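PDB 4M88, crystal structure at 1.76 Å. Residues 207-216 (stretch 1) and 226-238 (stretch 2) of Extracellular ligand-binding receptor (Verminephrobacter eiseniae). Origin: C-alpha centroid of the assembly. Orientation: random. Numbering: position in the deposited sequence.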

ATOM      1  N   PRO A 207      -2.396   0.035 -10.514  1.00 20.25           N
ATOM      2  CA  PRO A 207      -1.409  -0.864  -9.913  1.00 18.45           C
ATOM      3  C   PRO A 207      -0.021  -0.330 -10.202  1.00 16.96           C
ATOM      4  O   PRO A 207       0.154   0.406 -11.179  1.00 17.88           O
ATOM      5  N   PRO A 208       0.961  -0.697  -9.369  1.00 17.10           N
ATOM      6  CA  PRO A 208       2.334  -0.211  -9.510  1.00 15.98           C
ATOM      7  C   PRO A 208       2.933  -0.190 -10.930  1.00 18.29           C
ATOM      8  O   PRO A 208       3.508   0.838 -11.290  1.00 17.78           O
ATOM      9  N   PRO A 209       2.815  -1.282 -11.720  1.00 19.90           N
ATOM     10  CA  PRO A 209       3.452  -1.166 -13.043  1.00 16.57           C
ATOM     11  C   PRO A 209       2.753  -0.140 -13.951  1.00 16.48           C
ATOM     12  O   PRO A 209       3.405   0.446 -14.818  1.00 18.05           O
ATOM     13  N   PHE A 210       1.456   0.071 -13.743  1.00 15.33           N
ATOM     14  CA  PHE A 210       0.710   1.074 -14.496  1.00 15.16           C
ATOM     15  C   PHE A 210       1.155   2.484 -14.117  1.00 14.44           C
ATOM     16  O   PHE A 210       1.211   3.372 -14.957  1.00 14.21           O
ATOM     17  N   ILE A 211       1.460   2.700 -12.846  1.00 13.41           N
ATOM     18  CA  ILE A 211       1.924   4.017 -12.425  1.00  9.81           C
ATOM     19  C   ILE A 211       3.253   4.349 -13.104  1.00 13.14           C
ATOM     20  O   ILE A 211       3.423   5.433 -13.668  1.00 16.05           O
ATOM     21  N   VAL A 212       4.186   3.408 -13.068  1.00 13.22           N
ATOM     22  CA  VAL A 212       5.487   3.628 -13.691  1.00 14.32           C
ATOM     23  C   VAL A 212       5.354   3.842 -15.203  1.00 16.10           C
ATOM     24  O   VAL A 212       5.912   4.791 -15.769  1.00 13.32           O
ATOM     25  N   ALA A 213       4.606   2.966 -15.854  1.00 14.58           N
ATOM     26  CA  ALA A 213       4.397   3.077 -17.293  1.00 15.42           C
ATOM     27  C   ALA A 213       3.667   4.365 -17.646  1.00 13.13           C
ATOM     28  O   ALA A 213       3.959   4.975 -18.676  1.00 13.19           O
ATOM     29  N   GLY A 214       2.721   4.779 -16.792  1.00 10.14           N
ATOM     30  CA  GLY A 214       1.945   5.981 -17.042  1.00 10.65           C
ATOM     31  C   GLY A 214       2.792   7.231 -16.925  1.00 13.35           C
ATOM     32  O   GLY A 214       2.671   8.157 -17.728  1.00 10.03           O
ATOM     33  N   ILE A 215       3.656   7.261 -15.923  1.00 10.06           N
ATOM     34  CA  ILE A 215       4.582   8.377 -15.790  1.00 10.31           C
ATOM     35  C   ILE A 215       5.461   8.474 -17.030  1.00 10.93           C
ATOM     36  O   ILE A 215       5.638   9.556 -17.588  1.00 12.66           O
ATOM     37  N   ALA A 216       6.009   7.349 -17.473  1.00 11.99           N
ATOM     38  CA  ALA A 216       6.917   7.379 -18.615  1.00 11.92           C
ATOM     39  C   ALA A 216       6.187   7.860 -19.858  1.00 14.85           C
ATOM     40  O   ALA A 216       6.734   8.638 -20.640  1.00 12.96           O
ATOM     41  N   PRO A 226       3.611  18.835 -12.889  1.00 12.94           N
ATOM     42  CA  PRO A 226       3.696  17.933 -11.731  1.00 13.75           C
ATOM     43  C   PRO A 226       2.774  16.738 -11.898  1.00 13.98           C
ATOM     44  O   PRO A 226       1.638  16.893 -12.362  1.00 12.87           O
ATOM     45  N   LEU A 227       3.269  15.558 -11.531  1.00  9.92           N
ATOM     46  CA  LEU A 227       2.477  14.341 -11.566  1.00  8.44           C
ATOM     47  C   LEU A 227       2.347  13.890 -10.121  1.00 11.54           C
ATOM     48  O   LEU A 227       3.270  14.088  -9.316  1.00 13.48           O
ATOM     49  N   PHE A 228       1.200  13.332  -9.765  1.00 10.35           N
ATOM     50  CA  PHE A 228       0.982  12.890  -8.394  1.00  8.99           C
ATOM     51  C   PHE A 228       0.581  11.428  -8.411  1.00 13.23           C
ATOM     52  O   PHE A 228      -0.206  10.998  -9.260  1.00 15.17           O
ATOM     53  N   VAL A 229       1.132  10.659  -7.484  1.00  9.41           N
ATOM     54  CA  VAL A 229       0.806   9.244  -7.413  1.00 11.09           C
ATOM     55  C   VAL A 229       0.560   8.856  -5.972  1.00 13.96           C
ATOM     56  O   VAL A 229       1.012   9.542  -5.053  1.00 13.33           O
ATOM     57  N   LEU A 230      -0.162   7.756  -5.774  1.00 13.63           N
ATOM     58  CA  LEU A 230      -0.457   7.270  -4.433  1.00 14.94           C
ATOM     59  C   LEU A 230       0.645   6.334  -3.949  1.00 15.81           C
ATOM     60  O   LEU A 230       1.660   6.156  -4.630  1.00 19.35           O
ATOM     61  N   SER A 231       0.434   5.733  -2.780  1.00 16.36           N
ATOM     62  CA  SER A 231       1.463   4.938  -2.107  1.00 18.37           C
ATOM     63  C   SER A 231       1.767   3.594  -2.769  1.00 17.90           C
ATOM     64  O   SER A 231       1.684   2.558  -2.107  1.00 22.36           O
ATOM     65  N   TYR A 232       2.148   3.596  -4.046  1.00 15.42           N
ATOM     66  CA  TYR A 232       2.354   2.316  -4.751  1.00 19.61           C
ATOM     67  C   TYR A 232       3.644   2.167  -5.555  1.00 16.75           C
ATOM     68  O   TYR A 232       3.873   1.127  -6.181  1.00 21.68           O
ATOM     69  N   VAL A 233       4.480   3.196  -5.538  1.00 16.36           N
ATOM     70  CA  VAL A 233       5.758   3.141  -6.243  1.00 19.13           C
ATOM     71  C   VAL A 233       6.837   3.781  -5.382  1.00 23.99           C
ATOM     72  O   VAL A 233       6.524   4.576  -4.491  1.00 22.69           O
ATOM     73  N   SER A 234       8.097   3.423  -5.629  1.00 18.43           N
ATOM     74  CA  SER A 234       9.224   4.074  -4.964  1.00 16.40           C
ATOM     75  C   SER A 234       9.807   5.093  -5.930  1.00 17.86           C
ATOM     76  O   SER A 234       9.636   4.968  -7.143  1.00 16.20           O
ATOM     77  N   ALA A 235      10.471   6.117  -5.405  1.00 13.22           N
ATOM     78  CA  ALA A 235      11.144   7.082  -6.275  1.00 15.00           C
ATOM     79  C   ALA A 235      12.190   6.375  -7.123  1.00 17.45           C
ATOM     80  O   ALA A 235      12.428   6.740  -8.280  1.00 16.78           O
ATOM     81  N   ALA A 236      12.818   5.358  -6.549  1.00 15.40           N
ATOM     82  CA  ALA A 236      13.850   4.618  -7.265  1.00 15.23           C
ATOM     83  C   ALA A 236      13.302   3.986  -8.548  1.00 16.06           C
ATOM     84  O   ALA A 236      13.987   3.968  -9.569  1.00 15.26           O
ATOM     85  N   GLN A 237      12.089   3.433  -8.479  1.00 16.19           N
ATOM     86  CA  GLN A 237      11.482   2.765  -9.635  1.00 17.39           C
ATOM     87  C   GLN A 237      11.207   3.779 -10.733  1.00 17.35           C
ATOM     88  O   GLN A 237      11.334   3.479 -11.929  1.00 18.66           O
ATOM     89  N   ILE A 238      10.820   4.984 -10.321  1.00 13.13           N
ATOM     90  CA  ILE A 238      10.530   6.049 -11.281  1.00 13.25           C
ATOM     91  C   ILE A 238      11.818   6.536 -11.955  1.00 16.87           C
ATOM     92  O   ILE A 238      11.867   6.672 -13.173  1.00 17.00           O
TER

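Helix 208-216 runs antiparallel to strand 227-229 and packs on it, and on the segment that follows, through apolar side chains. No hydrogen bond crosses between the stretches. Ile211 and Ile215 lie one turn apart and both point toward stretch 2. Both adopt chi1 m and chi2 t, a common choice for isoleucine in a helix. Ile211 CD1 lies 3.6 Å from Tyr232 CB, and this CD1 sits at the edge of the tyrosine ring, near its plane. Ile211 CG2 packs on Val229 CG1 (3.5 Å) and Val233 CG1 (3.6 Å), so it sits between the two valines. Ile215 places CG2 against Leu227 CD1 (3.8 Å) and CD1 against Ile238 CD1 (3.8 Å). Leu227 and Val229 point toward the helix, both with chi1 m; Phe228, between them, points away, as is usual for alternating residues in a strand. Val233 is also m. Val212 is t (179°); its CG2 reaches Val233 CG1 at 3.9 Å, and its CG1 lies 4.2 Å from Gln237 O.

Tyr232 has chi1 m. Its CB faces the helix, but the ring leads away, and OH is hydrogen-bonded elsewhere in the structure. Pro208 CG lies 3.4 Å from Tyr232 O, which is buried without a polar partner.

Ser234 has chi1 p, and its OG caps the next helix by accepting from Gln237 N (3.1 Å). Gln237 OE1 accepts from Ser234 N (3.1 Å).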

ATOM      1  CB  PRO A 207      -1.631  -2.184 -10.658  1.00 21.94           C
ATOM      2  CG  PRO A 207      -3.023  -2.096 -11.198  1.00 25.66           C
ATOM      3  CD  PRO A 207      -3.236  -0.647 -11.513  1.00 20.51           C
ATOM      4  CB  PRO A 208       3.122  -1.140  -8.588  1.00 18.77           C
ATOM      5  CG  PRO A 208       2.164  -1.467  -7.514  1.00 21.57           C
ATOM      6  CD  PRO A 208       0.809  -1.562  -8.186  1.00 20.62           C
ATOM      7  CB  PRO A 209       3.334  -2.580 -13.625  1.00 19.43           C
ATOM      8  CG  PRO A 209       2.161  -3.196 -12.914  1.00 25.34           C
ATOM      9  CD  PRO A 209       2.151  -2.587 -11.531  1.00 22.04           C
ATOM     10  CB  PHE A 210      -0.795   0.916 -14.252  1.00 19.31           C
ATOM     11  CG  PHE A 210      -1.638   1.914 -14.999  1.00 15.24           C
ATOM     12  CD1 PHE A 210      -2.114   1.623 -16.273  1.00 16.69           C
ATOM     13  CD2 PHE A 210      -1.981   3.134 -14.417  1.00 13.30           C
ATOM     14  CE1 PHE A 210      -2.899   2.541 -16.963  1.00 13.11           C
ATOM     15  CE2 PHE A 210      -2.763   4.063 -15.104  1.00 16.91           C
ATOM     16  CZ  PHE A 210      -3.226   3.766 -16.375  1.00 18.03           C
ATOM     17  CB  ILE A 211       2.080   4.082 -10.908  1.00 14.43           C
ATOM     18  CG1 ILE A 211       0.708   3.938 -10.246  1.00 19.10           C
ATOM     19  CG2 ILE A 211       2.719   5.396 -10.496  1.00 18.23           C
ATOM     20  CD1 ILE A 211       0.795   3.595  -8.774  1.00 22.26           C
ATOM     21  CB  VAL A 212       6.449   2.472 -13.392  1.00 20.40           C
ATOM     22  CG1 VAL A 212       7.776   2.715 -14.079  1.00 24.55           C
ATOM     23  CG2 VAL A 212       6.663   2.340 -11.883  1.00 19.80           C
ATOM     24  CB  ALA A 213       3.631   1.885 -17.815  1.00 14.92           C
ATOM     25  CB  ILE A 215       5.457   8.241 -14.538  1.00 12.55           C
ATOM     26  CG1 ILE A 215       4.599   8.357 -13.278  1.00 13.58           C
ATOM     27  CG2 ILE A 215       6.546   9.310 -14.534  1.00 14.28           C
ATOM     28  CD1 ILE A 215       5.354   8.047 -11.980  1.00 15.46           C
ATOM     29  CB  ALA A 216       7.533   6.022 -18.849  1.00 15.68           C
ATOM     30  CB  PRO A 226       3.194  18.813 -10.576  1.00 17.07           C
ATOM     31  CG  PRO A 226       3.602  20.188 -10.981  1.00 20.47           C
ATOM     32  CD  PRO A 226       3.383  20.235 -12.469  1.00 16.44           C
ATOM     33  CB  LEU A 227       3.194  13.268 -12.388  1.00 13.83           C
ATOM     34  CG  LEU A 227       3.690  13.678 -13.774  1.00 14.24           C
ATOM     35  CD1 LEU A 227       4.400  12.483 -14.438  1.00 12.56           C
ATOM     36  CD2 LEU A 227       2.547  14.172 -14.656  1.00 15.45           C
ATOM     37  CB  PHE A 228      -0.124  13.699  -7.716  1.00 11.89           C
ATOM     38  CG  PHE A 228       0.019  15.184  -7.886  1.00 17.81           C
ATOM     39  CD1 PHE A 228       0.994  15.881  -7.195  1.00 22.84           C
ATOM     40  CD2 PHE A 228      -0.833  15.879  -8.732  1.00 24.60           C
ATOM     41  CE1 PHE A 228       1.124  17.258  -7.352  1.00 24.27           C
ATOM     42  CE2 PHE A 228      -0.710  17.252  -8.895  1.00 25.58           C
ATOM     43  CZ  PHE A 228       0.271  17.936  -8.204  1.00 22.10           C
ATOM     44  CB  VAL A 229       1.936   8.357  -7.987  1.00 14.22           C
ATOM     45  CG1 VAL A 229       2.236   8.737  -9.425  1.00 15.25           C
ATOM     46  CG2 VAL A 229       3.187   8.465  -7.130  1.00 14.45           C
ATOM     47  CB  LEU A 230      -1.811   6.556  -4.420  1.00 21.82           C
ATOM     48  CG  LEU A 230      -2.984   7.374  -4.962  1.00 21.18           C
ATOM     49  CD1 LEU A 230      -4.294   6.587  -4.845  1.00 22.46           C
ATOM     50  CD2 LEU A 230      -3.091   8.686  -4.220  1.00 24.79           C
ATOM     51  CB  SER A 231       1.049   4.675  -0.660  1.00 25.83           C
ATOM     52  OG  SER A 231       1.105   5.854   0.110  1.00 33.39           O
ATOM     53  CB  TYR A 232       1.138   2.000  -5.620  1.00 26.08           C
ATOM     54  CG  TYR A 232      -0.097   1.927  -4.769  1.00 27.63           C
ATOM     55  CD1 TYR A 232      -0.229   0.930  -3.816  1.00 34.34           C
ATOM     56  CD2 TYR A 232      -1.096   2.887  -4.866  1.00 26.22           C
ATOM     57  CE1 TYR A 232      -1.338   0.866  -2.998  1.00 33.98           C
ATOM     58  CE2 TYR A 232      -2.218   2.828  -4.052  1.00 20.84           C
ATOM     59  CZ  TYR A 232      -2.327   1.821  -3.121  1.00 29.42           C
ATOM     60  OH  TYR A 232      -3.437   1.761  -2.310  1.00 33.10           O
ATOM     61  CB  VAL A 233       5.693   3.867  -7.606  1.00 17.04           C
ATOM     62  CG1 VAL A 233       4.785   3.133  -8.558  1.00 25.58           C
ATOM     63  CG2 VAL A 233       5.236   5.302  -7.428  1.00 16.50           C
ATOM     64  CB  SER A 234      10.300   3.061  -4.552  1.00 28.59           C
ATOM     65  OG  SER A 234      10.979   2.535  -5.686  1.00 28.14           O
ATOM     66  CB  ALA A 235      11.781   8.186  -5.457  1.00 17.38           C
ATOM     67  CB  ALA A 236      14.454   3.545  -6.362  1.00 17.63           C
ATOM     68  CB  GLN A 237      10.174   2.056  -9.253  1.00 20.72           C
ATOM     69  CG  GLN A 237      10.352   0.830  -8.358  1.00 21.84           C
ATOM     70  CD  GLN A 237       9.026   0.243  -7.874  1.00 28.27           C
ATOM     71  OE1 GLN A 237       8.080   0.975  -7.550  1.00 23.09           O
ATOM     72  NE2 GLN A 237       8.954  -1.088  -7.822  1.00 26.32           N
ATOM     73  CB  ILE A 238       9.768   7.209 -10.619  1.00 12.59           C
ATOM     74  CG1 ILE A 238       8.472   6.688  -9.990  1.00 13.92           C
ATOM     75  CG2 ILE A 238       9.486   8.317 -11.641  1.00 14.47           C
ATOM     76  CD1 ILE A 238       7.759   7.723  -9.117  1.00 17.34           C
TER